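Surface protein VspA (Borrelia turicatae, PDB 1YJG) is a variable surface lipoprotein of the outer membrane that probably helps the bacterium evade host immunity through antigenic switching. Local coordinates at residues Ala11-Asp16 and Ala66-Lys71; Lys22-Leu27 and Ser56-Val61. One frame throughout, in Å; residues are numbered along the deposited sequence.

Interaction 1: Ala11-Asp16 and Ala66-Lys71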
loop_
_atom_site.group_PDB
_atom_site.type_symbol
_atom_site.label_atom_id
_atom_site.label_comp_id
_atom_site.label_asym_id
_atom_site.label_seq_id
_atom_site.Cartn_x
_atom_site.Cartn_y
_atom_site.Cartn_z
ATOM N N ALA A 11 5.303 -3.688 -16.131
ATOM C CA ALA A 11 4.623 -2.470 -15.723
ATOM C C ALA A 11 3.733 -2.745 -14.515
ATOM O O ALA A 11 3.606 -1.898 -13.639
ATOM C CB ALA A 11 3.796 -1.925 -16.865
ATOM N N LYS A 12 3.122 -3.925 -14.486
ATOM C CA LYS A 12 2.244 -4.329 -13.389
ATOM C C LYS A 12 3.038 -4.414 -12.094
ATOM O O LYS A 12 2.554 -4.030 -11.042
ATOM C CB LYS A 12 1.658 -5.719 -13.631
ATOM C CG LYS A 12 0.370 -5.772 -14.412
ATOM C CD LYS A 12 -0.012 -7.231 -14.744
ATOM C CE LYS A 12 -0.266 -8.073 -13.492
ATOM N NZ LYS A 12 -0.514 -9.524 -13.790
ATOM N N SER A 13 4.246 -4.962 -12.197
ATOM C CA SER A 13 5.141 -5.140 -11.069
ATOM C C SER A 13 5.645 -3.822 -10.543
ATOM O O SER A 13 5.762 -3.640 -9.331
ATOM C CB SER A 13 6.330 -6.018 -11.467
ATOM O OG SER A 13 5.923 -7.368 -11.624
ATOM N N VAL A 14 5.964 -2.910 -11.455
ATOM C CA VAL A 14 6.460 -1.596 -11.091
ATOM C C VAL A 14 5.319 -0.774 -10.486
ATOM O O VAL A 14 5.517 -0.069 -9.494
ATOM C CB VAL A 14 7.098 -0.876 -12.299
ATOM C CG1 VAL A 14 7.474 0.566 -11.948
ATOM C CG2 VAL A 14 8.338 -1.634 -12.763
ATOM N N LYS A 15 4.133 -0.875 -11.078
ATOM C CA LYS A 15 2.951 -0.153 -10.597
ATOM C C LYS A 15 2.701 -0.573 -9.154
ATOM O O LYS A 15 2.438 0.259 -8.286
ATOM C CB LYS A 15 1.723 -0.464 -11.471
ATOM C CG LYS A 15 0.428 0.290 -11.106
ATOM C CD LYS A 15 0.636 1.808 -10.925
ATOM C CE LYS A 15 -0.674 2.504 -10.547
ATOM N NZ LYS A 15 -0.548 3.972 -10.500
ATOM N N ASP A 16 2.801 -1.878 -8.916
ATOM C CA ASP A 16 2.610 -2.455 -7.601
ATOM C C ASP A 16 3.550 -1.791 -6.579
ATOM O O ASP A 16 3.109 -1.312 -5.543
ATOM C CB ASP A 16 2.877 -3.950 -7.697
ATOM C CG ASP A 16 2.634 -4.681 -6.409
ATOM O OD1 ASP A 16 3.517 -5.494 -6.043
ATOM O OD2 ASP A 16 1.586 -4.539 -5.726
ATOM N N ALA A 66 13.977 -6.876 -5.549
ATOM C CA ALA A 66 15.019 -7.900 -5.585
ATOM C C ALA A 66 14.649 -8.921 -6.665
ATOM O O ALA A 66 15.501 -9.376 -7.430
ATOM C CB ALA A 66 15.177 -8.571 -4.229
ATOM N N SER A 67 13.361 -9.236 -6.746
ATOM C CA SER A 67 12.848 -10.174 -7.735
ATOM C C SER A 67 12.908 -9.555 -9.138
ATOM O O SER A 67 13.309 -10.207 -10.090
ATOM C CB SER A 67 11.397 -10.540 -7.405
ATOM O OG SER A 67 10.811 -11.334 -8.423
ATOM N N LEU A 68 12.505 -8.293 -9.251
ATOM C CA LEU A 68 12.510 -7.592 -10.539
ATOM C C LEU A 68 13.906 -7.485 -11.165
ATOM O O LEU A 68 14.050 -7.585 -12.384
ATOM C CB LEU A 68 11.922 -6.187 -10.398
ATOM C CG LEU A 68 10.485 -6.017 -10.872
ATOM C CD1 LEU A 68 10.166 -4.521 -10.941
ATOM C CD2 LEU A 68 10.222 -6.702 -12.220
ATOM N N GLU A 69 14.910 -7.264 -10.321
ATOM C CA GLU A 69 16.308 -7.149 -10.745
ATOM C C GLU A 69 16.813 -8.413 -11.447
ATOM O O GLU A 69 17.710 -8.334 -12.281
ATOM C CB GLU A 69 17.215 -6.947 -9.531
ATOM C CG GLU A 69 17.355 -5.530 -9.039
ATOM C CD GLU A 69 18.294 -5.435 -7.854
ATOM O OE1 GLU A 69 18.629 -4.291 -7.437
ATOM O OE2 GLU A 69 18.693 -6.505 -7.328
ATOM N N LYS A 70 16.259 -9.567 -11.077
ATOM C CA LYS A 70 16.645 -10.857 -11.651
ATOM C C LYS A 70 15.820 -11.276 -12.864
ATOM O O LYS A 70 15.966 -12.399 -13.351
ATOM C CB LYS A 70 16.540 -11.943 -10.574
ATOM C CG LYS A 70 17.330 -11.643 -9.285
ATOM C CD LYS A 70 16.641 -12.202 -8.026
ATOM C CE LYS A 70 17.363 -13.403 -7.457
ATOM N NZ LYS A 70 17.553 -14.485 -8.480
ATOM N N LYS A 71 14.961 -10.391 -13.366
ATOM C CA LYS A 71 14.134 -10.737 -14.527
ATOM C C LYS A 71 14.979 -10.804 -15.806
ATOM O O LYS A 71 15.773 -9.899 -16.087
ATOM C CB LYS A 71 12.950 -9.772 -14.682
ATOM C CG LYS A 71 11.665 -10.470 -15.088
ATOM C CD LYS A 71 10.491 -9.509 -15.267
ATOM C CE LYS A 71 9.511 -10.029 -16.334
ATOM N NZ LYS A 71 8.176 -9.362 -16.297
HETATM O O HOH W 1 7.241 -8.684 -13.945
#
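Leu68, near the C-terminal end of helix 48-69, reaches across the helical bundle that forms the core fragment of this Vsp to Ser13 and Val14 of helix 2-28, and following it outward shows how one leucine can join two helices. Its CB leads toward the partner helix, and CG, where the chain branches, comes within 4.2 Å of Ser13 CB. Beyond the fork, CD1 rests against Val14 CG2 at 3.9 Å, the two side chains crossing at about a right angle, and also borders Ser13 CB, while CD2 is nearest Ser13 CB at 4.0 Å. Val14 can offer that methyl because its CG1 lies anti to the backbone N (chi1 174°), which sets CG2 beside the N. The buried valine also touches Ile139, Leu142 and Ala146 of helix 129-155, and Leu68 touches Phe10, so the contact belongs to the packed interior of the bundle. A water-mediated polar link lies beside this packing. The helix has ended by Lys71, whose side chain turns back toward helix 2-28 and touches Ala9. One water joins the two segments there: it accepts a hydrogen bond from Lys71 NZ at 2.6 Å and is also hydrogen-bonded to Ser13 OG at 3.0 Å.

Interaction 2: Lys22-Leu27 and Ser56-Val61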
loop_
_atom_site.group_PDB
_atom_site.type_symbol
_atom_site.label_atom_id
_atom_site.label_comp_id
_atom_site.label_asym_id
_atom_site.label_seq_id
_atom_site.Cartn_x
_atom_site.Cartn_y
_atom_site.Cartn_z
ATOM N N LYS A 22 3.815 5.024 -2.321
ATOM C CA LYS A 22 2.887 6.121 -2.123
ATOM C C LYS A 22 1.976 5.853 -0.923
ATOM O O LYS A 22 1.498 6.809 -0.279
ATOM C CB LYS A 22 2.024 6.342 -3.366
ATOM C CG LYS A 22 2.783 6.685 -4.657
ATOM C CD LYS A 22 3.726 7.875 -4.498
ATOM C CE LYS A 22 4.511 8.080 -5.784
ATOM N NZ LYS A 22 5.496 9.171 -5.682
ATOM N N SER A 23 1.748 4.571 -0.623
ATOM C CA SER A 23 0.890 4.156 0.492
ATOM C C SER A 23 1.460 4.651 1.801
ATOM O O SER A 23 0.718 4.833 2.757
ATOM C CB SER A 23 0.664 2.627 0.523
ATOM O OG SER A 23 1.689 1.898 1.190
ATOM N N ILE A 24 2.775 4.867 1.842
ATOM C CA ILE A 24 3.432 5.373 3.046
ATOM C C ILE A 24 2.903 6.799 3.355
ATOM O O ILE A 24 2.897 7.208 4.504
ATOM C CB ILE A 24 4.975 5.356 2.915
ATOM C CG1 ILE A 24 5.495 3.986 2.442
ATOM C CG2 ILE A 24 5.624 5.742 4.246
ATOM C CD1 ILE A 24 5.054 2.789 3.279
ATOM N N ASP A 25 2.480 7.552 2.330
ATOM C CA ASP A 25 1.918 8.898 2.538
ATOM C C ASP A 25 0.570 8.758 3.270
ATOM O O ASP A 25 0.169 9.647 4.011
ATOM C CB ASP A 25 1.666 9.647 1.227
ATOM C CG ASP A 25 2.918 9.865 0.407
ATOM O OD1 ASP A 25 4.036 9.853 0.975
ATOM O OD2 ASP A 25 2.864 10.036 -0.835
ATOM N N GLU A 26 -0.143 7.653 3.021
ATOM C CA GLU A 26 -1.432 7.406 3.680
ATOM C C GLU A 26 -1.208 7.013 5.151
ATOM O O GLU A 26 -2.062 7.274 5.989
ATOM C CB GLU A 26 -2.268 6.340 2.953
ATOM C CG GLU A 26 -2.523 6.582 1.456
ATOM C CD GLU A 26 -3.224 7.895 1.119
ATOM O OE1 GLU A 26 -3.242 8.249 -0.078
ATOM O OE2 GLU A 26 -3.777 8.571 2.018
ATOM N N LEU A 27 -0.067 6.389 5.449
ATOM C CA LEU A 27 0.278 5.980 6.808
ATOM C C LEU A 27 0.701 7.194 7.623
ATOM O O LEU A 27 0.463 7.252 8.845
ATOM C CB LEU A 27 1.417 4.955 6.799
ATOM C CG LEU A 27 1.143 3.611 6.124
ATOM C CD1 LEU A 27 2.379 2.735 6.220
ATOM C CD2 LEU A 27 -0.073 2.891 6.727
ATOM N N SER A 56 7.504 -2.505 7.300
ATOM C CA SER A 56 7.094 -3.782 6.688
ATOM C C SER A 56 6.680 -3.614 5.217
ATOM O O SER A 56 6.946 -4.483 4.387
ATOM C CB SER A 56 5.966 -4.434 7.500
ATOM O OG SER A 56 5.658 -5.727 7.007
ATOM N N VAL A 57 6.025 -2.499 4.908
ATOM C CA VAL A 57 5.604 -2.207 3.548
ATOM C C VAL A 57 6.861 -1.965 2.700
ATOM O O VAL A 57 6.945 -2.457 1.599
ATOM C CB VAL A 57 4.662 -0.975 3.487
ATOM C CG1 VAL A 57 4.474 -0.501 2.054
ATOM C CG2 VAL A 57 3.310 -1.306 4.109
ATOM N N ILE A 58 7.837 -1.222 3.222
ATOM C CA ILE A 58 9.064 -0.953 2.462
ATOM C C ILE A 58 9.907 -2.218 2.327
ATOM O O ILE A 58 10.666 -2.329 1.379
ATOM C CB ILE A 58 9.869 0.247 3.039
ATOM C CG1 ILE A 58 9.025 1.520 2.998
ATOM C CG2 ILE A 58 11.147 0.490 2.238
ATOM C CD1 ILE A 58 8.423 1.841 1.648
ATOM N N SER A 59 9.747 -3.172 3.252
ATOM C CA SER A 59 10.485 -4.436 3.198
ATOM C C SER A 59 9.898 -5.244 2.058
ATOM O O SER A 59 10.625 -5.921 1.344
ATOM C CB SER A 59 10.382 -5.237 4.500
ATOM O OG SER A 59 11.149 -4.626 5.518
ATOM N N ALA A 60 8.577 -5.167 1.892
ATOM C CA ALA A 60 7.881 -5.884 0.817
ATOM C C ALA A 60 8.329 -5.286 -0.505
ATOM O O ALA A 60 8.540 -6.006 -1.471
ATOM C CB ALA A 60 6.368 -5.774 0.966
ATOM N N VAL A 61 8.473 -3.960 -0.532
ATOM C CA VAL A 61 8.919 -3.246 -1.720
ATOM C C VAL A 61 10.314 -3.718 -2.127
ATOM O O VAL A 61 10.564 -4.004 -3.299
ATOM C CB VAL A 61 8.985 -1.731 -1.456
ATOM C CG1 VAL A 61 9.845 -1.035 -2.504
ATOM C CG2 VAL A 61 7.611 -1.147 -1.434
#
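Ser23 OG is hydrogen-bonded to Leu20 O in its own helix, and across the antiparallel helix pair of this bundle it lies 3.8 Å from Val57 CG1. The serine thus spends its polarity on a carbonyl about one turn earlier in the helix and presents a locally satisfied hydroxyl to an apolar neighbour. A chi1 of 85° sets OG between the backbone N and the carbonyl carbon, from where it can serve both roles. The helical segments 22-27 and 56-61 run antiparallel (177°), their axes approaching to 10.7 Å, and the gap is bridged by side chains. Ile24 takes part in two of the three side-chain contacts. Its CD1 reaches Val57 CG1 at 3.6 Å as the two side chains slide past each other in opposite directions. Ile58 comes in obliquely from the next position along the helix, its CB directed past the partner while its terminal methyl swings in. Leu132 of helix 129-155 touches Ile24, and Phe92 and Leu93 of helix 76-98 touch Ile58, so all four long helices meet around this pair. Ile58 CD1 lies 3.7 Å from Ile24 CG1 and also flanks Ile24 CD1, which the valine meets as well.

Interactions 1 and 2 join the same two helices, 2-28 and 48-69, at different levels, with centres about 16 Å apart and nearest atoms about 5 Å apart without touching. Because the helices are antiparallel, interaction 2 is nested inside the chain loop closed by interaction 1. The centre of interaction 2 lies about 5 Å from the centre of the chain, that of interaction 1 about 13 Å. Between them, Val61 packs on Val17 and Leu20. Helix 2-28 also faces the second subunit: Asp16 OD2 is hydrogen-bonded to Thr19 OG1 of that subunit, and Glu26 O to its Ser56 OG. The same helices thus serve both bundle and dimer.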